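Local atomic coordinates of tRNA (Adenine(22)-N(1))-methyltransferase (Mycoplasma capricolum subsp. capricolum, PDB entry 6QE6), a protein that probably methylates N1 of adenine 22 in tRNA, with the cofactor product S-adenosyl-L-homocysteine found bound in its methyltransferase pocket. Residues E159-I162 against H167-W170; S204-E209 against K239-I244; L96-V99 against E103-N106; I74-V79 against I88-S93. All coordinates share one frame; numbering follows the deposited sequence.

Contact 1 of 4, residues E159-I162 against H167-W170; sequences ESFI and HYYW
With CG set opposite its backbone N (chi1 -176°), the Phe161 ring swings toward the neighbouring strand, where Trp170, its CG opposite the carbonyl carbon instead, turns an indole face to meet it. The result is an edge-to-face, or T-shaped, pair: Phe161 CE1 lies 3.6 Å from Trp170 CE2, toward the rim of the indole, and the planes meet at 69°. The far end of the same phenyl ring is occupied by Tyr168, whose CD1 comes within 3.4 Å of Phe161 CZ. These two rings are nearly parallel but slid so far past each other that they barely overlap, and the three residues form an aromatic cluster. Tyr205 of helix 200-217 closes in on Phe161 and Tyr168.

Beneath the cluster runs an antiparallel beta hairpin of strands 155-163 and 168-175, the first of them an outermost strand of the sheet. Phe161 and Trp170 are a non-hydrogen-bonded pair, while Ile162 and Tyr169 are hydrogen-bonded twice: Ile162 N gives to Tyr169 O (3.0 Å), and Tyr169 N returns a more bent bond to Ile162 O (2.8 Å). Their side chains occupy the other face, where Ile162 CB lies 4.1 Å from Tyr169 CB. There Tyr169 packs on Arg25, a residue that binds S-adenosyl-L-homocysteine. Register is thus fixed by directional backbone bonds, whereas the aromatic face relies on dispersion and weakly polar ring contacts.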
loop_
_atom_site.group_PDB
_atom_site.type_symbol
_atom_site.label_atom_id
_atom_site.label_comp_id
_atom_site.label_asym_id
_atom_site.label_seq_id
_atom_site.Cartn_x
_atom_site.Cartn_y
_atom_site.Cartn_z
ATOM N N GLU A 159 -0.391 8.702 4.501
ATOM C CA GLU A 159 0.048 8.482 3.141
ATOM C C GLU A 159 1.406 9.119 2.985
ATOM O O GLU A 159 1.748 10.068 3.698
ATOM C CB GLU A 159 -0.881 9.087 2.099
ATOM C CG GLU A 159 -2.285 8.595 2.134
ATOM C CD GLU A 159 -3.069 9.093 0.923
ATOM O OE1 GLU A 159 -4.003 9.922 1.096
ATOM O OE2 GLU A 159 -2.730 8.654 -0.204
ATOM N N SER A 160 2.173 8.581 2.034
ATOM C CA SER A 160 3.422 9.202 1.615
ATOM C C SER A 160 3.825 8.638 0.257
ATOM O O SER A 160 3.263 7.649 -0.230
ATOM C CB SER A 160 4.514 8.994 2.653
ATOM O OG SER A 160 5.321 7.930 2.252
ATOM N N PHE A 161 4.812 9.289 -0.354
ATOM C CA PHE A 161 5.192 9.013 -1.735
ATOM C C PHE A 161 6.689 8.772 -1.768
ATOM O O PHE A 161 7.461 9.624 -1.313
ATOM C CB PHE A 161 4.793 10.176 -2.658
ATOM C CG PHE A 161 5.068 9.921 -4.121
ATOM C CD1 PHE A 161 4.341 8.963 -4.829
ATOM C CD2 PHE A 161 6.055 10.646 -4.796
ATOM C CE1 PHE A 161 4.591 8.726 -6.178
ATOM C CE2 PHE A 161 6.305 10.429 -6.147
ATOM C CZ PHE A 161 5.576 9.467 -6.838
ATOM N N ILE A 162 7.096 7.623 -2.310
ATOM C CA ILE A 162 8.448 7.093 -2.147
ATOM C C ILE A 162 9.078 6.827 -3.514
ATOM O O ILE A 162 8.444 6.241 -4.404
ATOM C CB ILE A 162 8.436 5.803 -1.307
ATOM C CG1 ILE A 162 7.899 6.080 0.101
ATOM C CG2 ILE A 162 9.814 5.155 -1.277
ATOM C CD1 ILE A 162 7.558 4.825 0.856
ATOM N N HIS A 167 11.888 3.631 -9.359
ATOM C CA HIS A 167 10.466 3.301 -9.296
ATOM C C HIS A 167 9.792 4.142 -8.217
ATOM O O HIS A 167 10.395 4.462 -7.187
ATOM C CB HIS A 167 10.227 1.818 -8.982
ATOM C CG HIS A 167 10.348 0.915 -10.166
ATOM N ND1 HIS A 167 11.563 0.460 -10.634
ATOM C CD2 HIS A 167 9.405 0.365 -10.970
ATOM C CE1 HIS A 167 11.365 -0.325 -11.682
ATOM N NE2 HIS A 167 10.065 -0.396 -11.908
ATOM N N TYR A 168 8.525 4.464 -8.437
ATOM C CA TYR A 168 7.741 5.163 -7.431
ATOM C C TYR A 168 6.780 4.223 -6.713
ATOM O O TYR A 168 6.383 3.169 -7.224
ATOM C CB TYR A 168 6.980 6.330 -8.052
ATOM C CG TYR A 168 7.942 7.372 -8.519
ATOM C CD1 TYR A 168 8.602 8.179 -7.611
ATOM C CD2 TYR A 168 8.244 7.511 -9.864
ATOM C CE1 TYR A 168 9.516 9.131 -8.027
ATOM C CE2 TYR A 168 9.163 8.459 -10.295
ATOM C CZ TYR A 168 9.793 9.267 -9.370
ATOM O OH TYR A 168 10.700 10.212 -9.787
ATOM N N TYR A 169 6.432 4.616 -5.491
ATOM C CA TYR A 169 5.621 3.795 -4.610
ATOM C C TYR A 169 4.660 4.672 -3.822
ATOM O O TYR A 169 4.996 5.794 -3.426
ATOM C CB TYR A 169 6.486 2.994 -3.647
ATOM C CG TYR A 169 7.374 2.004 -4.343
ATOM C CD1 TYR A 169 8.660 2.360 -4.755
ATOM C CD2 TYR A 169 6.932 0.710 -4.587
ATOM C CE1 TYR A 169 9.457 1.465 -5.382
ATOM C CE2 TYR A 169 7.731 -0.196 -5.218
ATOM C CZ TYR A 169 8.990 0.186 -5.624
ATOM O OH TYR A 169 9.795 -0.729 -6.260
ATOM N N TRP A 170 3.473 4.133 -3.575
ATOM C CA TRP A 170 2.392 4.861 -2.932
ATOM C C TRP A 170 2.100 4.147 -1.620
ATOM O O TRP A 170 1.609 3.012 -1.612
ATOM C CB TRP A 170 1.156 4.918 -3.833
ATOM C CG TRP A 170 1.228 5.874 -5.027
ATOM C CD1 TRP A 170 0.630 7.095 -5.124
ATOM C CD2 TRP A 170 1.894 5.660 -6.289
ATOM N NE1 TRP A 170 0.886 7.664 -6.352
ATOM C CE2 TRP A 170 1.663 6.807 -7.083
ATOM C CE3 TRP A 170 2.671 4.623 -6.814
ATOM C CZ2 TRP A 170 2.176 6.937 -8.383
ATOM C CZ3 TRP A 170 3.170 4.748 -8.089
ATOM C CH2 TRP A 170 2.921 5.902 -8.867
#

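Contact 2 of 4, residues S204-E209 against K239-I244; sequences SYLENE and KYIDVI
Leu206 and Ile241 mesh across an antiparallel helix pair made by helices 200-217 and 225-244, consistent with the coiled-coil-like C-terminal part of TrmK relatives. The short segments run at 160° to each other, with axes 10.5 Å apart at closest approach. At this spacing the backbones stay well apart, and it is long side chains that span the gap.

The tight part is buried and wholly apolar. Leu206 touches with two different portions of its side chain: the base, CB, rests 3.8 Å from Ile241 CD1, and the branch methyl CD1 reaches 3.8 Å from Tyr240 CD2, meeting that ring at a slant. The Tyr240 ring is brought round to this methyl by a chi1 of -180°, and its hydroxyl is hydrogen-bonded to the carbonyl O of Gly191. Ile237, a turn earlier on the second helix, also packs on Leu206.

Toward solvent the packing thins to one partly exposed residue. Glu207 bends at chi2, laying its aliphatic portion over the end of Ile241 while its carboxylate pairs with Arg238 in a salt bridge; a weaker, long ion pair reaches Arg245. The delta methyl of Ile241 is therefore shared by both regions, lying 3.8 Å from Glu207 CG on the more open side.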
loop_
_atom_site.group_PDB
_atom_site.type_symbol
_atom_site.label_atom_id
_atom_site.label_comp_id
_atom_site.label_asym_id
_atom_site.label_seq_id
_atom_site.Cartn_x
_atom_site.Cartn_y
_atom_site.Cartn_z
ATOM N N SER A 204 6.891 17.131 -8.284
ATOM C CA SER A 204 7.748 16.887 -9.438
ATOM C C SER A 204 7.207 15.742 -10.287
ATOM O O SER A 204 7.090 15.857 -11.516
ATOM C CB SER A 204 9.160 16.592 -8.960
ATOM O OG SER A 204 9.987 16.408 -10.073
ATOM N N TYR A 205 6.834 14.638 -9.631
ATOM C CA TYR A 205 6.235 13.506 -10.329
ATOM C C TYR A 205 4.970 13.916 -11.089
ATOM O O TYR A 205 4.739 13.461 -12.217
ATOM C CB TYR A 205 5.932 12.399 -9.320
ATOM C CG TYR A 205 5.207 11.217 -9.913
ATOM C CD1 TYR A 205 5.919 10.149 -10.464
ATOM C CD2 TYR A 205 3.821 11.163 -9.927
ATOM C CE1 TYR A 205 5.271 9.067 -11.011
ATOM C CE2 TYR A 205 3.162 10.089 -10.477
ATOM C CZ TYR A 205 3.893 9.040 -11.011
ATOM O OH TYR A 205 3.239 7.960 -11.559
ATOM N N LEU A 206 4.135 14.774 -10.480
ATOM C CA LEU A 206 2.859 15.138 -11.096
ATOM C C LEU A 206 3.064 16.072 -12.284
ATOM O O LEU A 206 2.334 15.985 -13.277
ATOM C CB LEU A 206 1.931 15.782 -10.062
ATOM C CG LEU A 206 1.377 14.837 -9.012
ATOM C CD1 LEU A 206 0.566 15.593 -7.972
ATOM C CD2 LEU A 206 0.536 13.774 -9.710
ATOM N N GLU A 207 4.037 16.986 -12.195
ATOM C CA GLU A 207 4.380 17.784 -13.364
ATOM C C GLU A 207 4.900 16.893 -14.487
ATOM O O GLU A 207 4.566 17.107 -15.656
ATOM C CB GLU A 207 5.395 18.874 -12.989
ATOM C CG GLU A 207 5.027 19.595 -11.703
ATOM C CD GLU A 207 4.855 21.113 -11.830
ATOM O OE1 GLU A 207 4.157 21.577 -12.768
ATOM O OE2 GLU A 207 5.387 21.847 -10.956
ATOM N N ASN A 208 5.663 15.845 -14.151
ATOM C CA ASN A 208 6.109 14.938 -15.206
ATOM C C ASN A 208 4.940 14.165 -15.810
ATOM O O ASN A 208 4.958 13.853 -17.012
ATOM C CB ASN A 208 7.180 13.970 -14.698
ATOM C CG ASN A 208 7.857 13.191 -15.850
ATOM O OD1 ASN A 208 8.434 13.789 -16.770
ATOM N ND2 ASN A 208 7.768 11.859 -15.807
ATOM N N GLU A 209 3.911 13.869 -14.998
ATOM C CA GLU A 209 2.693 13.269 -15.526
ATOM C C GLU A 209 2.002 14.199 -16.526
ATOM O O GLU A 209 1.500 13.746 -17.564
ATOM C CB GLU A 209 1.756 12.906 -14.367
ATOM C CG GLU A 209 0.990 11.609 -14.562
ATOM C CD GLU A 209 1.900 10.434 -14.915
ATOM O OE1 GLU A 209 2.677 9.985 -14.038
ATOM O OE2 GLU A 209 1.842 9.958 -16.077
ATOM N N LYS A 239 -4.787 21.584 -10.886
ATOM C CA LYS A 239 -5.513 22.077 -9.723
ATOM C C LYS A 239 -4.914 21.510 -8.445
ATOM O O LYS A 239 -4.590 22.259 -7.513
ATOM C CB LYS A 239 -7.008 21.743 -9.841
ATOM C CG LYS A 239 -7.723 22.595 -10.881
ATOM C CD LYS A 239 -9.236 22.402 -10.897
ATOM C CE LYS A 239 -9.805 22.549 -12.319
ATOM N NZ LYS A 239 -11.182 21.979 -12.476
ATOM N N TYR A 240 -4.726 20.186 -8.397
ATOM C CA TYR A 240 -4.210 19.576 -7.175
ATOM C C TYR A 240 -2.809 20.082 -6.862
ATOM O O TYR A 240 -2.501 20.393 -5.705
ATOM C CB TYR A 240 -4.225 18.049 -7.277
ATOM C CG TYR A 240 -3.704 17.369 -6.028
ATOM C CD1 TYR A 240 -4.548 17.085 -4.960
ATOM C CD2 TYR A 240 -2.351 17.022 -5.909
ATOM C CE1 TYR A 240 -4.071 16.451 -3.802
ATOM C CE2 TYR A 240 -1.853 16.391 -4.754
ATOM C CZ TYR A 240 -2.723 16.108 -3.706
ATOM O OH TYR A 240 -2.243 15.496 -2.575
ATOM N N ILE A 241 -1.946 20.185 -7.879
ATOM C CA ILE A 241 -0.633 20.780 -7.657
ATOM C C ILE A 241 -0.783 22.142 -6.996
ATOM O O ILE A 241 -0.101 22.454 -6.013
ATOM C CB ILE A 241 0.157 20.882 -8.975
ATOM C CG1 ILE A 241 0.537 19.495 -9.494
ATOM C CG2 ILE A 241 1.438 21.687 -8.754
ATOM C CD1 ILE A 241 1.396 19.523 -10.745
ATOM N N ASP A 242 -1.708 22.964 -7.503
ATOM C CA ASP A 242 -1.837 24.325 -6.981
ATOM C C ASP A 242 -2.233 24.332 -5.510
ATOM O O ASP A 242 -1.818 25.222 -4.755
ATOM C CB ASP A 242 -2.846 25.119 -7.809
ATOM C CG ASP A 242 -2.298 25.524 -9.182
ATOM O OD1 ASP A 242 -3.112 25.988 -10.011
ATOM O OD2 ASP A 242 -1.070 25.378 -9.447
ATOM N N VAL A 243 -2.993 23.331 -5.076
ATOM C CA VAL A 243 -3.444 23.292 -3.691
ATOM C C VAL A 243 -2.308 22.902 -2.738
ATOM O O VAL A 243 -2.195 23.449 -1.635
ATOM C CB VAL A 243 -4.635 22.333 -3.578
ATOM C CG1 VAL A 243 -4.976 22.128 -2.142
ATOM C CG2 VAL A 243 -5.809 22.887 -4.360
ATOM N N ILE A 244 -1.453 21.947 -3.127
ATOM C CA ILE A 244 -0.414 21.473 -2.209
ATOM C C ILE A 244 0.904 22.210 -2.373
ATOM O O ILE A 244 1.819 21.990 -1.563
ATOM C CB ILE A 244 -0.168 19.948 -2.334
ATOM C CG1 ILE A 244 0.249 19.552 -3.748
ATOM C CG2 ILE A 244 -1.411 19.144 -1.921
ATOM C CD1 ILE A 244 0.951 18.217 -3.790
#

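Contact 3 of 4, residues L96-V99 against E103-N106; sequences LEFV and EILN
Phe98 meets Ile104 along one edge of its ring, across a short loop that doubles back on itself. The isoleucine lies at about a right angle to the phenylalanine side chain and spreads its carbons along the ring edge: CG1 is 3.7 Å from Phe98 CD2, CD1 lies in the ring plane 3.8 Å from Phe98 CD2, and CG2 reaches 3.9 Å from Phe98 CE2. Ile104 CG1 also comes 3.5 Å from the backbone O of Phe98, a plain packing contact. One face of the ring is covered by Phe98's own neighbour, Val99, whose CG2 sits 3.5 Å above the plane and toward the rim.

The next shell positions these groups. Phe98 adopts a chi1 of 78°, which places its CG between the backbone N and the carbonyl carbon, and the backbone around it curls into a single turn closed by the bond from Val99 N to Leu96 O (3.1 Å). Both arms of the loop meet one charge: Lys130 NZ hydrogen-bonds to Val99 O and to Ile104 O, so a single lysine bridges two carbonyl oxygens of an irregular segment. Leu105 N adds a bond to the hydroxyl of Tyr63. Phe98 follows closely on Asn94 and Gly95, which bind S-adenosyl-L-homocysteine, and its N makes a weak hydrogen bond to Ser93 OG of the same pocket.

Farther out, Phe98 packs on Ala40 and Ile42 of strand 36-42 and on Cys65 of strand 59-66, with Ile104 against Tyr63. The loop thus lies against the two strands it must pass on its way from edge strand 88-92 to strand 109-115.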
loop_
_atom_site.group_PDB
_atom_site.type_symbol
_atom_site.label_atom_id
_atom_site.label_comp_id
_atom_site.label_asym_id
_atom_site.label_seq_id
_atom_site.Cartn_x
_atom_site.Cartn_y
_atom_site.Cartn_z
ATOM N N LEU A 96 -6.122 -12.732 1.231
ATOM C CA LEU A 96 -6.674 -12.819 2.574
ATOM C C LEU A 96 -7.556 -14.041 2.779
ATOM O O LEU A 96 -8.272 -14.105 3.782
ATOM C CB LEU A 96 -7.464 -11.555 2.887
ATOM C CG LEU A 96 -6.589 -10.307 2.887
ATOM C CD1 LEU A 96 -7.406 -9.115 3.339
ATOM C CD2 LEU A 96 -5.338 -10.508 3.758
ATOM N N GLU A 97 -7.526 -15.002 1.851
ATOM C CA GLU A 97 -8.409 -16.160 1.959
ATOM C C GLU A 97 -8.142 -16.949 3.230
ATOM O O GLU A 97 -9.070 -17.532 3.795
ATOM C CB GLU A 97 -8.256 -17.064 0.733
ATOM C CG GLU A 97 -8.993 -16.557 -0.503
ATOM C CD GLU A 97 -8.667 -17.366 -1.761
ATOM O OE1 GLU A 97 -7.958 -18.389 -1.634
ATOM O OE2 GLU A 97 -9.098 -16.971 -2.875
ATOM N N PHE A 98 -6.894 -16.945 3.708
ATOM C CA PHE A 98 -6.534 -17.703 4.896
ATOM C C PHE A 98 -7.161 -17.139 6.172
ATOM O O PHE A 98 -7.317 -17.874 7.154
ATOM C CB PHE A 98 -5.019 -17.732 5.042
ATOM C CG PHE A 98 -4.440 -16.459 5.605
ATOM C CD1 PHE A 98 -4.166 -15.378 4.774
ATOM C CD2 PHE A 98 -4.164 -16.343 6.961
ATOM C CE1 PHE A 98 -3.633 -14.214 5.288
ATOM C CE2 PHE A 98 -3.639 -15.175 7.481
ATOM C CZ PHE A 98 -3.376 -14.114 6.648
ATOM N N VAL A 99 -7.489 -15.843 6.203
ATOM C CA VAL A 99 -7.920 -15.230 7.457
ATOM C C VAL A 99 -9.220 -15.835 7.981
ATOM O O VAL A 99 -9.473 -15.786 9.185
ATOM C CB VAL A 99 -8.047 -13.701 7.289
ATOM C CG1 VAL A 99 -8.459 -13.039 8.598
ATOM C CG2 VAL A 99 -6.722 -13.109 6.783
ATOM N N GLU A 103 -7.683 -20.850 13.371
ATOM C CA GLU A 103 -6.427 -20.665 14.093
ATOM C C GLU A 103 -5.754 -19.319 13.816
ATOM O O GLU A 103 -4.827 -18.946 14.544
ATOM C CB GLU A 103 -5.460 -21.803 13.745
ATOM C CG GLU A 103 -4.921 -21.763 12.310
ATOM C CD GLU A 103 -5.814 -22.501 11.293
ATOM O OE1 GLU A 103 -6.773 -23.202 11.723
ATOM O OE2 GLU A 103 -5.533 -22.386 10.062
ATOM N N ILE A 104 -6.189 -18.582 12.796
ATOM C CA ILE A 104 -5.684 -17.229 12.581
ATOM C C ILE A 104 -6.296 -16.307 13.627
ATOM O O ILE A 104 -7.526 -16.201 13.735
ATOM C CB ILE A 104 -5.996 -16.745 11.161
ATOM C CG1 ILE A 104 -5.440 -17.732 10.141
ATOM C CG2 ILE A 104 -5.382 -15.387 10.929
ATOM C CD1 ILE A 104 -4.011 -18.065 10.384
ATOM N N LEU A 105 -5.442 -15.647 14.412
ATOM C CA LEU A 105 -5.906 -14.708 15.423
ATOM C C LEU A 105 -6.273 -13.364 14.797
ATOM O O LEU A 105 -5.951 -13.074 13.639
ATOM C CB LEU A 105 -4.844 -14.452 16.490
ATOM C CG LEU A 105 -4.023 -15.531 17.182
ATOM C CD1 LEU A 105 -3.136 -14.822 18.184
ATOM C CD2 LEU A 105 -4.898 -16.571 17.862
ATOM N N ASN A 106 -6.945 -12.532 15.597
ATOM C CA ASN A 106 -7.148 -11.135 15.237
ATOM C C ASN A 106 -5.825 -10.485 14.860
ATOM O O ASN A 106 -4.814 -10.660 15.548
ATOM C CB ASN A 106 -7.770 -10.370 16.401
ATOM C CG ASN A 106 -9.232 -10.644 16.556
ATOM O OD1 ASN A 106 -9.842 -11.309 15.724
ATOM N ND2 ASN A 106 -9.814 -10.124 17.622
#

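Contact 4 of 4, residues I74-V79 against I88-S93; sequences IALKNV and IFTILS
The CA atoms of Leu76 and Thr90 come within 6.6 Å of each other where helix segment 74-79 runs antiparallel to strand 88-92 at 174°, the axes 8.8 Å apart at their closest. This is the return half of a beta-alpha-beta unit, strand 59-66, helix 69-81 and strand 88-92, as expected in a Rossmann-like methyltransferase.

Thr90 carries the middle of the contact with both of its branches. A chi1 of 42° puts OG1 between the backbone N and the carbonyl carbon, leaving CG2 anti to the carbonyl carbon to meet the small Ala75, 4.1 Å from that residue's CB. Thr90 OG1 is 3.7 Å from the Leu76 methyl CD1, a packing contact. Leu76 crosses the threonine at about a right angle and lies at the exposed margin. One helical turn on from Ala75, Val79 straddles Ile88: its CG2 meets Ile88 CG2 at 3.8 Å, and its other methyl, CG1, rests 4.1 Å from Ile88 CB. Ile51 and Val54 of helix 48-55 pack on Ile88 too, burying this end.

Strand 88-92 shares backbone hydrogen bonds with strand 59-66 and leads to Ser93, which touches the bound S-adenosyl-L-homocysteine. Directional bonding therefore operates within sheet and helix, and between them the packing is van der Waals in character.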
loop_
_atom_site.group_PDB
_atom_site.type_symbol
_atom_site.label_atom_id
_atom_site.label_comp_id
_atom_site.label_asym_id
_atom_site.label_seq_id
_atom_site.Cartn_x
_atom_site.Cartn_y
_atom_site.Cartn_z
ATOM N N ILE A 74 11.946 -20.376 0.869
ATOM C CA ILE A 74 13.052 -19.533 1.306
ATOM C C ILE A 74 12.679 -18.785 2.577
ATOM O O ILE A 74 13.499 -18.630 3.489
ATOM C CB ILE A 74 13.439 -18.573 0.170
ATOM C CG1 ILE A 74 13.542 -19.363 -1.133
ATOM C CG2 ILE A 74 14.711 -17.813 0.527
ATOM C CD1 ILE A 74 13.629 -18.513 -2.381
ATOM N N ALA A 75 11.429 -18.318 2.657
ATOM C CA ALA A 75 10.968 -17.621 3.850
ATOM C C ALA A 75 11.092 -18.496 5.083
ATOM O O ALA A 75 11.522 -18.031 6.144
ATOM C CB ALA A 75 9.522 -17.169 3.660
ATOM N N LEU A 76 10.715 -19.766 4.969
ATOM C CA LEU A 76 10.763 -20.638 6.137
ATOM C C LEU A 76 12.202 -20.864 6.585
ATOM O O LEU A 76 12.509 -20.811 7.781
ATOM C CB LEU A 76 10.058 -21.960 5.825
ATOM C CG LEU A 76 9.923 -22.948 6.980
ATOM C CD1 LEU A 76 8.946 -22.381 7.983
ATOM C CD2 LEU A 76 9.421 -24.272 6.488
ATOM N N LYS A 77 13.103 -21.105 5.629
ATOM C CA LYS A 77 14.518 -21.246 5.958
ATOM C C LYS A 77 15.050 -19.991 6.639
ATOM O O LYS A 77 15.749 -20.080 7.659
ATOM C CB LYS A 77 15.328 -21.569 4.700
ATOM C CG LYS A 77 15.348 -23.059 4.340
ATOM C CD LYS A 77 16.258 -23.365 3.144
ATOM C CE LYS A 77 16.281 -24.869 2.833
ATOM N NZ LYS A 77 16.883 -25.215 1.502
ATOM N N ASN A 78 14.712 -18.811 6.109
ATOM C CA ASN A 78 15.111 -17.563 6.760
ATOM C C ASN A 78 14.593 -17.491 8.197
ATOM O O ASN A 78 15.334 -17.119 9.116
ATOM C CB ASN A 78 14.618 -16.364 5.947
ATOM C CG ASN A 78 15.609 -15.926 4.892
ATOM O OD1 ASN A 78 16.813 -15.855 5.147
ATOM N ND2 ASN A 78 15.110 -15.634 3.692
ATOM N N VAL A 79 13.310 -17.833 8.407
ATOM C CA VAL A 79 12.738 -17.848 9.757
ATOM C C VAL A 79 13.519 -18.808 10.650
ATOM O O VAL A 79 13.728 -18.549 11.848
ATOM C CB VAL A 79 11.235 -18.213 9.706
ATOM C CG1 VAL A 79 10.681 -18.454 11.105
ATOM C CG2 VAL A 79 10.440 -17.127 9.013
ATOM N N ILE A 88 6.967 -16.641 13.824
ATOM C CA ILE A 88 6.578 -16.364 12.448
ATOM C C ILE A 88 6.132 -17.661 11.789
ATOM O O ILE A 88 6.778 -18.700 11.945
ATOM C CB ILE A 88 7.724 -15.695 11.668
ATOM C CG1 ILE A 88 8.109 -14.395 12.367
ATOM C CG2 ILE A 88 7.327 -15.413 10.229
ATOM C CD1 ILE A 88 9.271 -13.692 11.730
ATOM N N PHE A 89 5.015 -17.602 11.063
ATOM C CA PHE A 89 4.363 -18.780 10.500
ATOM C C PHE A 89 4.130 -18.532 9.023
ATOM O O PHE A 89 3.506 -17.534 8.659
ATOM C CB PHE A 89 3.028 -19.065 11.208
ATOM C CG PHE A 89 3.152 -19.184 12.694
ATOM C CD1 PHE A 89 3.576 -20.366 13.274
ATOM C CD2 PHE A 89 2.873 -18.105 13.515
ATOM C CE1 PHE A 89 3.722 -20.468 14.655
ATOM C CE2 PHE A 89 3.008 -18.203 14.907
ATOM C CZ PHE A 89 3.433 -19.379 15.472
ATOM N N THR A 90 4.619 -19.427 8.173
ATOM C CA THR A 90 4.385 -19.264 6.745
ATOM C C THR A 90 3.004 -19.791 6.381
ATOM O O THR A 90 2.572 -20.840 6.870
ATOM C CB THR A 90 5.456 -19.976 5.922
ATOM O OG1 THR A 90 5.735 -21.252 6.506
ATOM C CG2 THR A 90 6.733 -19.150 5.864
ATOM N N ILE A 91 2.304 -19.039 5.534
ATOM C CA ILE A 91 0.967 -19.387 5.074
ATOM C C ILE A 91 0.926 -19.245 3.555
ATOM O O ILE A 91 1.227 -18.174 3.016
ATOM C CB ILE A 91 -0.113 -18.497 5.718
ATOM C CG1 ILE A 91 -0.021 -18.514 7.251
ATOM C CG2 ILE A 91 -1.514 -18.899 5.222
ATOM C CD1 ILE A 91 -0.181 -19.871 7.869
ATOM N N LEU A 92 0.537 -20.317 2.872
ATOM C CA LEU A 92 0.317 -20.294 1.432
ATOM C C LEU A 92 -1.138 -19.920 1.159
ATOM O O LEU A 92 -2.050 -20.645 1.573
ATOM C CB LEU A 92 0.660 -21.656 0.837
ATOM C CG LEU A 92 0.299 -21.845 -0.628
ATOM C CD1 LEU A 92 1.264 -21.075 -1.520
ATOM C CD2 LEU A 92 0.310 -23.311 -0.960
ATOM N N SER A 93 -1.363 -18.800 0.469
ATOM C CA SER A 93 -2.721 -18.285 0.342
ATOM C C SER A 93 -2.780 -17.199 -0.721
ATOM O O SER A 93 -1.857 -16.395 -0.859
ATOM C CB SER A 93 -3.219 -17.719 1.687
ATOM O OG SER A 93 -4.564 -17.262 1.624
#

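Along the chain the order is contact 4, contact 3, contact 1, contact 2. The first two are neighbours, with centres about 15 Å apart, and touch where Phe98 packs on Ile91 as the chain leaves strand 88-92. Contacts 1 and 2, about 14 Å between centres, also touch, through Tyr205 of helix 200-217 against the aromatic residues of the hairpin. Contacts 1 and 4 involve the two outermost strands of one seven-stranded sheet, 155-163 and 88-92, their centres about 27 Å apart. The cofactor product is near contacts 1, 3 and 4, whereas contact 2, about 41 Å from contact 4 between centres, belongs to the remote helical part, joined at contact 1 to the sheet of the methyltransferase fold.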